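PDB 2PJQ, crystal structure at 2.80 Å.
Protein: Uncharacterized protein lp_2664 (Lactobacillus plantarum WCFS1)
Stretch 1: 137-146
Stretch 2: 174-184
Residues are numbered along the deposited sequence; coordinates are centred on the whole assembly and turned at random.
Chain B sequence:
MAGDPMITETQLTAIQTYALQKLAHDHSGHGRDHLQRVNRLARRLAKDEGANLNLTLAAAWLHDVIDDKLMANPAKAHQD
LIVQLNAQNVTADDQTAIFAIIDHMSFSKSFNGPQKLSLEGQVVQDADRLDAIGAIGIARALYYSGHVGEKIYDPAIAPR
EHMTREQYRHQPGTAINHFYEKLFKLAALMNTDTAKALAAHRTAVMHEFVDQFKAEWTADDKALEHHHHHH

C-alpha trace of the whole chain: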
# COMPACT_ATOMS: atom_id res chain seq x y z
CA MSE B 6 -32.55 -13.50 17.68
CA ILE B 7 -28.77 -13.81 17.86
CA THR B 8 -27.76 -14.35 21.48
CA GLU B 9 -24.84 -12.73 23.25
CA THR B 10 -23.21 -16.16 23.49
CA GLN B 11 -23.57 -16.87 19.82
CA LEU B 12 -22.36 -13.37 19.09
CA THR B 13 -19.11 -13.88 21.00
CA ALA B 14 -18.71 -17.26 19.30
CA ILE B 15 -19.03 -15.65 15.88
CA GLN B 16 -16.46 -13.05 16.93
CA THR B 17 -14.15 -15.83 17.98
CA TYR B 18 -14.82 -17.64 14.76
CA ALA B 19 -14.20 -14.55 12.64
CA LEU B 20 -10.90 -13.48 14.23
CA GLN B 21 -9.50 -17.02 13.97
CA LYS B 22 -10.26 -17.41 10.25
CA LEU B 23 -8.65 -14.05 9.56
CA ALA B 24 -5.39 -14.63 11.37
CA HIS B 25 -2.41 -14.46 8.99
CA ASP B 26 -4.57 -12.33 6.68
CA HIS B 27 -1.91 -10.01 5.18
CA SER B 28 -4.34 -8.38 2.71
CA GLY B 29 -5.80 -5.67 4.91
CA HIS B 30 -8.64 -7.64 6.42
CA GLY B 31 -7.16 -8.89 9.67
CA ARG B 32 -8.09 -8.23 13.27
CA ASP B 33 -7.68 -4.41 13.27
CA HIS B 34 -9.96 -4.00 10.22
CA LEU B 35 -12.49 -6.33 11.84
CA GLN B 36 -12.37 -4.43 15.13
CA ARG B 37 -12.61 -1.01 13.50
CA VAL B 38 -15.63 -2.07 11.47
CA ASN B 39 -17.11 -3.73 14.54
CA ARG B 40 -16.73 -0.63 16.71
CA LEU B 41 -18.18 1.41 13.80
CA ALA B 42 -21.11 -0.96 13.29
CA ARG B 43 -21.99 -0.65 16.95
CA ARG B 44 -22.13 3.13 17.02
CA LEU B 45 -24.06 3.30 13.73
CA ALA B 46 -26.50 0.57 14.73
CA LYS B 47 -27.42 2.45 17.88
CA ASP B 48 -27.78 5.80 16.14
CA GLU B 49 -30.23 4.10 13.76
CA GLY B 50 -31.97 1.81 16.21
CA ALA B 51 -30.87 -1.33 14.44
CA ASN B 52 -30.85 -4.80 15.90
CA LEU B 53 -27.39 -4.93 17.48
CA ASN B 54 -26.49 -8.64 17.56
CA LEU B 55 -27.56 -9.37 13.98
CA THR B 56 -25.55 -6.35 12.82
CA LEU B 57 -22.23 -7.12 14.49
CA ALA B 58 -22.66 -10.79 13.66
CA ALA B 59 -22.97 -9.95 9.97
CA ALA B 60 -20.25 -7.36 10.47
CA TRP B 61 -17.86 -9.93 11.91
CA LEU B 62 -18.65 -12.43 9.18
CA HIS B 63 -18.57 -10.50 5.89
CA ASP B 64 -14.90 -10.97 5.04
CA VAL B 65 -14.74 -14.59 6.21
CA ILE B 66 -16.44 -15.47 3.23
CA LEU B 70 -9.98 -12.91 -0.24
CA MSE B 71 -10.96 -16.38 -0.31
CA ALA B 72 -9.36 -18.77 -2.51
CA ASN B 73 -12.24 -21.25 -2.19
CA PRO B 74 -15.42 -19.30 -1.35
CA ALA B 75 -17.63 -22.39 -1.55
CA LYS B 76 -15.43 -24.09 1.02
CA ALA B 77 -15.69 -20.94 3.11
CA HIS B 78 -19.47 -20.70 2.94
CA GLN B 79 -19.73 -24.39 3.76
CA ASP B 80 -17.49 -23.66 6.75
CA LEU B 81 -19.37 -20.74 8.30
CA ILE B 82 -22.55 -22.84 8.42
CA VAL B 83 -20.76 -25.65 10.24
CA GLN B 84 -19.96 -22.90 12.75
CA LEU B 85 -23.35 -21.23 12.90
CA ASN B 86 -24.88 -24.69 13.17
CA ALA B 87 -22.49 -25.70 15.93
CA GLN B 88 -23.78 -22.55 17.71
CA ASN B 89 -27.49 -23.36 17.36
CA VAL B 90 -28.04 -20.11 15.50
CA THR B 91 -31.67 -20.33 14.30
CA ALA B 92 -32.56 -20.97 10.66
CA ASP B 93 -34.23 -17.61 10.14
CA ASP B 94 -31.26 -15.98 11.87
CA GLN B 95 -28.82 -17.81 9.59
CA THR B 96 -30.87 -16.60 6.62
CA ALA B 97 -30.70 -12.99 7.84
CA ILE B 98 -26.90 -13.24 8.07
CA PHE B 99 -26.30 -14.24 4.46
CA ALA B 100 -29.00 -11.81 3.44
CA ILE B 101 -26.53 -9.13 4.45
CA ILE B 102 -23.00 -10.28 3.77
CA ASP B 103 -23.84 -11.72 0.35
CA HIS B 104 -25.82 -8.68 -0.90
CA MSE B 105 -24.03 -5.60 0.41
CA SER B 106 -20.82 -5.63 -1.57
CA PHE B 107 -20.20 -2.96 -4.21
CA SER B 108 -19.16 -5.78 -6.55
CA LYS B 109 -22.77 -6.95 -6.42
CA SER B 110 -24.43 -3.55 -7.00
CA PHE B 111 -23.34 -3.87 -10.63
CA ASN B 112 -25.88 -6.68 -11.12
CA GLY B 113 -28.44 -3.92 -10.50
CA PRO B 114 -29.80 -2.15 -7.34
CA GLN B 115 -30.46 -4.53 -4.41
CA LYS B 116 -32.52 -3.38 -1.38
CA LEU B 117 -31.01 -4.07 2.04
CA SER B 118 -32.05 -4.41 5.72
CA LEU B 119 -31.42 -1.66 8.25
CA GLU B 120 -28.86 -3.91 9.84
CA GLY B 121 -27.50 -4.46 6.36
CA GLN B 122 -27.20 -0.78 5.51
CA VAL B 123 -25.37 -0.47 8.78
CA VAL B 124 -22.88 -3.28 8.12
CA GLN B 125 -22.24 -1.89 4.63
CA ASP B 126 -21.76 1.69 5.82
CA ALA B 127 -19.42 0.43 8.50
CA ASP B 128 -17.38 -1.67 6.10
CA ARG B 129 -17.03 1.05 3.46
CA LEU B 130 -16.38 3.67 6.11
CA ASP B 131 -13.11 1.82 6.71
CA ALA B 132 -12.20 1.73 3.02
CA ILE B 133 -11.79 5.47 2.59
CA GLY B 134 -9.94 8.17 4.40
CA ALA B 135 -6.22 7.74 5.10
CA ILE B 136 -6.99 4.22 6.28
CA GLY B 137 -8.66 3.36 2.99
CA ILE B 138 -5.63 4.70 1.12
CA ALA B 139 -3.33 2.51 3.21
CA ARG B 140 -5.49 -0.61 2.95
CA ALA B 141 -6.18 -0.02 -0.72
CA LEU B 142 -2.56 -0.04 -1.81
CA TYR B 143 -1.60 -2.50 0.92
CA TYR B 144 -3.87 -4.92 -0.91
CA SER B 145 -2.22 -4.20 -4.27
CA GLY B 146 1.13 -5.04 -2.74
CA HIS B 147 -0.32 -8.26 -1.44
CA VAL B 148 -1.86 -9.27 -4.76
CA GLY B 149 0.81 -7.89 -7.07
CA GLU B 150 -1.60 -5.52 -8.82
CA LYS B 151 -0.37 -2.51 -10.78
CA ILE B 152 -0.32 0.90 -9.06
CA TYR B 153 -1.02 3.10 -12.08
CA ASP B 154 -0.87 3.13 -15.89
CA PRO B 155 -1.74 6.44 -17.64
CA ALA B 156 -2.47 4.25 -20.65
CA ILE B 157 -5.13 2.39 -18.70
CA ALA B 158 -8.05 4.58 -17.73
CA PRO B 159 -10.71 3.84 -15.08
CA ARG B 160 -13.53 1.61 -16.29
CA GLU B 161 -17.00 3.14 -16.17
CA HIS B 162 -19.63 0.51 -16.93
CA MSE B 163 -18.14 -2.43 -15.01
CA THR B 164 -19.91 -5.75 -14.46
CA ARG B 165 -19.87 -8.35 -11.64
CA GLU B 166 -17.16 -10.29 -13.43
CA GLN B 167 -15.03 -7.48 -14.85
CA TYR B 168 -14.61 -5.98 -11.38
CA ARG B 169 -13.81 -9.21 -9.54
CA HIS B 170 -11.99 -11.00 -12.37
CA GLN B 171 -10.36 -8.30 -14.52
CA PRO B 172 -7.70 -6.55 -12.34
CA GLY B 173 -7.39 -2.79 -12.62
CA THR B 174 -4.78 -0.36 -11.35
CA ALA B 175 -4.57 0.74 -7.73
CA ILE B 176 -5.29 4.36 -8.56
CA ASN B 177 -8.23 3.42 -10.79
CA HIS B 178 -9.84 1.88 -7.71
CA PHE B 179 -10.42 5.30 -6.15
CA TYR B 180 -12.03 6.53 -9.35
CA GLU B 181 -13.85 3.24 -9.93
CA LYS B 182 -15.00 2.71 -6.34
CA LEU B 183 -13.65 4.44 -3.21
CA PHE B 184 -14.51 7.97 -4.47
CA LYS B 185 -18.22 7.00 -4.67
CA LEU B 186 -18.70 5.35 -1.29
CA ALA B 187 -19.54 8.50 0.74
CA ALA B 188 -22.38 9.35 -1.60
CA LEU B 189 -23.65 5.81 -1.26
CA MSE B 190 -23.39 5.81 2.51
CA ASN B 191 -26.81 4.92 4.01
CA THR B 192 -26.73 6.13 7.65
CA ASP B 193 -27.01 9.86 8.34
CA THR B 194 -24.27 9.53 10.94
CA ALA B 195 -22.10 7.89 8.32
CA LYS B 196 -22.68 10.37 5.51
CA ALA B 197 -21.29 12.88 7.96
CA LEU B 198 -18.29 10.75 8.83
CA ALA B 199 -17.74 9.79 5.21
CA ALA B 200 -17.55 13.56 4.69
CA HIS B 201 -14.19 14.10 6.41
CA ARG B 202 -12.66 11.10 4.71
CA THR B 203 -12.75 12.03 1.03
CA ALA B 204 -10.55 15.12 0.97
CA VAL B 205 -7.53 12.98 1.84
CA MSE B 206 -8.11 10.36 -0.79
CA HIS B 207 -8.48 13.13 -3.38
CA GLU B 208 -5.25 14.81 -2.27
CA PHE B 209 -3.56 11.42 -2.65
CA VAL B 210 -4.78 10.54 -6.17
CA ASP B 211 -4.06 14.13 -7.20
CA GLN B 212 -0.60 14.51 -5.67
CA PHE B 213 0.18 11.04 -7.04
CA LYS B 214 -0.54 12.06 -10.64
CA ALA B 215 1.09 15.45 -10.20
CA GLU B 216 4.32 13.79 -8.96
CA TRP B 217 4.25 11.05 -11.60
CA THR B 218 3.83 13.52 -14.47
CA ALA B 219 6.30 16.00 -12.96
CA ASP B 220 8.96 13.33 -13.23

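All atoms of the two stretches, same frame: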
# COMPACT_ATOMS: atom_id res chain seq x y z
N GLY B 137 -8.31 3.97 4.26
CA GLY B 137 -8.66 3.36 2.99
C GLY B 137 -7.45 3.42 2.07
O GLY B 137 -7.10 2.43 1.44
N ILE B 138 -6.82 4.58 1.97
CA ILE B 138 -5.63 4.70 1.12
C ILE B 138 -4.65 3.58 1.46
O ILE B 138 -4.27 2.77 0.61
CB ILE B 138 -4.91 6.04 1.35
CG1 ILE B 138 -5.81 7.20 0.92
CG2 ILE B 138 -3.58 6.03 0.60
CD1 ILE B 138 -5.27 8.57 1.29
N ALA B 139 -4.26 3.52 2.73
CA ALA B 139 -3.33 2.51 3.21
C ALA B 139 -3.76 1.11 2.80
O ALA B 139 -3.03 0.42 2.08
CB ALA B 139 -3.20 2.58 4.71
N ARG B 140 -4.95 0.72 3.25
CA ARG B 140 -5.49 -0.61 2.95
C ARG B 140 -5.61 -0.90 1.47
O ARG B 140 -5.36 -2.01 1.01
CB ARG B 140 -6.85 -0.79 3.59
CG ARG B 140 -6.85 -0.82 5.09
CD ARG B 140 -8.26 -1.06 5.49
NE ARG B 140 -8.68 -2.30 4.87
CZ ARG B 140 -9.92 -2.59 4.51
NH1 ARG B 140 -10.89 -1.71 4.71
NH2 ARG B 140 -10.17 -3.76 3.93
N ALA B 141 -6.03 0.11 0.71
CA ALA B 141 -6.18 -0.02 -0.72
C ALA B 141 -4.86 -0.48 -1.31
O ALA B 141 -4.75 -1.60 -1.80
CB ALA B 141 -6.58 1.31 -1.32
N LEU B 142 -3.84 0.36 -1.25
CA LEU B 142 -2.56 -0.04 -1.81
C LEU B 142 -1.90 -1.23 -1.12
O LEU B 142 -1.14 -1.98 -1.74
CB LEU B 142 -1.59 1.16 -1.84
CG LEU B 142 -1.89 2.03 -3.06
CD1 LEU B 142 -2.98 3.05 -2.74
CD2 LEU B 142 -0.62 2.69 -3.50
N TYR B 143 -2.18 -1.39 0.17
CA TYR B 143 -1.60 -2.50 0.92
C TYR B 143 -2.10 -3.81 0.34
O TYR B 143 -1.45 -4.85 0.44
CB TYR B 143 -1.98 -2.37 2.38
CG TYR B 143 -1.49 -3.50 3.23
CD1 TYR B 143 -2.20 -4.70 3.30
CD2 TYR B 143 -0.33 -3.36 3.99
CE1 TYR B 143 -1.76 -5.75 4.13
CE2 TYR B 143 0.11 -4.40 4.82
CZ TYR B 143 -0.61 -5.58 4.88
OH TYR B 143 -0.19 -6.58 5.73
N TYR B 144 -3.27 -3.75 -0.28
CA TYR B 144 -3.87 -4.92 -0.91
C TYR B 144 -3.18 -5.18 -2.25
O TYR B 144 -2.92 -6.34 -2.62
CB TYR B 144 -5.35 -4.68 -1.14
CG TYR B 144 -6.03 -5.80 -1.88
CD1 TYR B 144 -6.25 -7.03 -1.27
CD2 TYR B 144 -6.42 -5.64 -3.20
CE1 TYR B 144 -6.84 -8.06 -1.96
CE2 TYR B 144 -7.01 -6.66 -3.89
CZ TYR B 144 -7.22 -7.86 -3.28
OH TYR B 144 -7.80 -8.88 -4.00
N SER B 145 -2.88 -4.11 -2.97
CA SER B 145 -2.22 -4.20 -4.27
C SER B 145 -0.84 -4.79 -4.11
O SER B 145 -0.36 -5.51 -4.99
CB SER B 145 -2.09 -2.82 -4.90
OG SER B 145 -3.32 -2.13 -4.83
N GLY B 146 -0.19 -4.48 -2.99
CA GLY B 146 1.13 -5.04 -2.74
C GLY B 146 0.92 -6.54 -2.60
O GLY B 146 1.54 -7.36 -3.30
N THR B 174 -5.95 -0.93 -12.01
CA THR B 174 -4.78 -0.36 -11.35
C THR B 174 -5.22 0.15 -9.98
O THR B 174 -6.40 0.41 -9.75
CB THR B 174 -4.18 0.79 -12.17
OG1 THR B 174 -5.05 1.92 -12.11
CG2 THR B 174 -4.02 0.38 -13.61
N ALA B 175 -4.27 0.28 -9.07
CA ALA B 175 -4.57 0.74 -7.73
C ALA B 175 -5.25 2.09 -7.74
O ALA B 175 -6.25 2.30 -7.06
CB ALA B 175 -3.31 0.80 -6.92
N ILE B 176 -4.70 3.03 -8.50
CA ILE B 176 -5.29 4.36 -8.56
C ILE B 176 -6.71 4.27 -9.10
O ILE B 176 -7.63 4.86 -8.53
CB ILE B 176 -4.46 5.31 -9.46
CG1 ILE B 176 -3.08 5.56 -8.85
CG2 ILE B 176 -5.19 6.64 -9.63
CD1 ILE B 176 -3.09 6.42 -7.60
N ASN B 177 -6.91 3.54 -10.19
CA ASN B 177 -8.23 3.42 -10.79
C ASN B 177 -9.32 2.99 -9.79
O ASN B 177 -10.51 3.26 -9.99
CB ASN B 177 -8.21 2.43 -11.96
CG ASN B 177 -7.45 2.96 -13.18
OD1 ASN B 177 -7.24 4.17 -13.34
ND2 ASN B 177 -7.04 2.04 -14.05
N HIS B 178 -8.90 2.34 -8.71
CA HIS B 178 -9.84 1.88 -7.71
C HIS B 178 -10.53 3.04 -7.00
O HIS B 178 -11.70 2.94 -6.64
CB HIS B 178 -9.14 0.98 -6.69
CG HIS B 178 -10.09 0.10 -5.94
ND1 HIS B 178 -11.14 -0.55 -6.55
CD2 HIS B 178 -10.16 -0.23 -4.62
CE1 HIS B 178 -11.82 -1.23 -5.65
NE2 HIS B 178 -11.25 -1.05 -4.47
N PHE B 179 -9.81 4.14 -6.79
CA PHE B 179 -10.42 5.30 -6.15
C PHE B 179 -11.48 5.81 -7.10
O PHE B 179 -12.63 5.98 -6.72
CB PHE B 179 -9.38 6.40 -5.86
CG PHE B 179 -8.38 6.02 -4.82
CD1 PHE B 179 -7.33 5.17 -5.13
CD2 PHE B 179 -8.50 6.47 -3.52
CE1 PHE B 179 -6.41 4.77 -4.15
CE2 PHE B 179 -7.60 6.06 -2.54
CZ PHE B 179 -6.56 5.22 -2.86
N TYR B 180 -11.10 6.04 -8.35
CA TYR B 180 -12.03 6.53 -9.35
C TYR B 180 -13.19 5.57 -9.53
O TYR B 180 -14.35 5.98 -9.50
CB TYR B 180 -11.33 6.72 -10.69
CG TYR B 180 -10.46 7.96 -10.76
CD1 TYR B 180 -11.01 9.23 -10.56
CD2 TYR B 180 -9.08 7.87 -10.97
CE1 TYR B 180 -10.21 10.37 -10.56
CE2 TYR B 180 -8.27 9.01 -10.98
CZ TYR B 180 -8.85 10.25 -10.76
OH TYR B 180 -8.05 11.37 -10.69
N GLU B 181 -12.86 4.29 -9.71
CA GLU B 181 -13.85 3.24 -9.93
C GLU B 181 -14.75 2.88 -8.75
O GLU B 181 -15.88 2.41 -8.94
CB GLU B 181 -13.14 1.96 -10.39
CG GLU B 181 -12.51 2.07 -11.76
CD GLU B 181 -11.70 0.86 -12.13
OE1 GLU B 181 -12.13 -0.28 -11.83
OE2 GLU B 181 -10.64 1.04 -12.76
N LYS B 182 -14.24 3.07 -7.53
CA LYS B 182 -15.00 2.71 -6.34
C LYS B 182 -14.92 3.69 -5.18
O LYS B 182 -15.81 4.51 -5.02
CB LYS B 182 -14.56 1.31 -5.87
CG LYS B 182 -15.30 0.80 -4.63
CD LYS B 182 -15.30 -0.72 -4.53
CE LYS B 182 -15.86 -1.18 -3.19
NZ LYS B 182 -14.79 -1.30 -2.15
N LEU B 183 -13.86 3.59 -4.39
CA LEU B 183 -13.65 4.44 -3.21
C LEU B 183 -14.15 5.90 -3.22
O LEU B 183 -14.60 6.40 -2.19
CB LEU B 183 -12.17 4.42 -2.85
CG LEU B 183 -11.60 3.00 -2.83
CD1 LEU B 183 -10.15 3.00 -2.34
CD2 LEU B 183 -12.49 2.13 -1.95
N PHE B 184 -14.06 6.58 -4.37
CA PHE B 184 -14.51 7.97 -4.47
C PHE B 184 -16.04 8.09 -4.49
O PHE B 184 -16.57 9.20 -4.38
CB PHE B 184 -13.96 8.64 -5.74
CG PHE B 184 -12.54 9.18 -5.61
CD1 PHE B 184 -11.89 9.24 -4.37
CD2 PHE B 184 -11.86 9.62 -6.74
CE1 PHE B 184 -10.58 9.74 -4.28
CE2 PHE B 184 -10.56 10.12 -6.66
CZ PHE B 184 -9.91 10.18 -5.43

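Two helices that touch without a single hydrogen bond between them illustrate a helix crossing whose contacts are mainly apolar. Stretch 1 is helical throughout, and stretch 2 forms a second helix after Thr174, whose OG1 caps it by accepting from Asn177 N. The axes approach to 10.0 Å and run at 131° to one another, nearer antiparallel than parallel, and the contact buries 271 Å², both sides summed.

Phe179 contributes the most surface. Its CA-to-CB bond points sideways, but chi1 in the m well carries the ring nearer the other helix, where it meets residues from successive turns. Ile138 CG1 lies 4.1 Å from Phe179 CE2 and Leu142 CD1 lies 4.1 Å from Phe179 CE1, both at the ring edge near its plane. Ala141 CB, 4.2 Å from Phe179 CZ, approaches obliquely. The i, i+3 and i+4 spacing of these three residues places them along one side of the helix, so a single aromatic ring can touch all of them through van der Waals contact.

Ala175 is second in area, and its position marks the closest backbone register: its CA is 6.3 Å from Leu142 CA. Pointing toward stretch 1, its methyl packs 4.3 Å from Leu142 CG, while Ser145 OG sits 3.6 Å from Ala175 CB. That hydroxyl gains no polar partner from the methyl; its hydrogen bonding is met elsewhere in the structure.

Leu142 joins the two centres, touching both Ala175 and Phe179. At the other end, Leu183, within the wider pi-type turn at 179-183, brings its CD1 to 4.1 Å from Ala141 CB; the i to i+5 bond from Phe184 N to Phe179 O, 2.8 Å, goes with this wider turn. Here a large ring and a leucine meet the methyls of Ala141 and Ala175, the kind of mixed-size apolar packing common where helices cross.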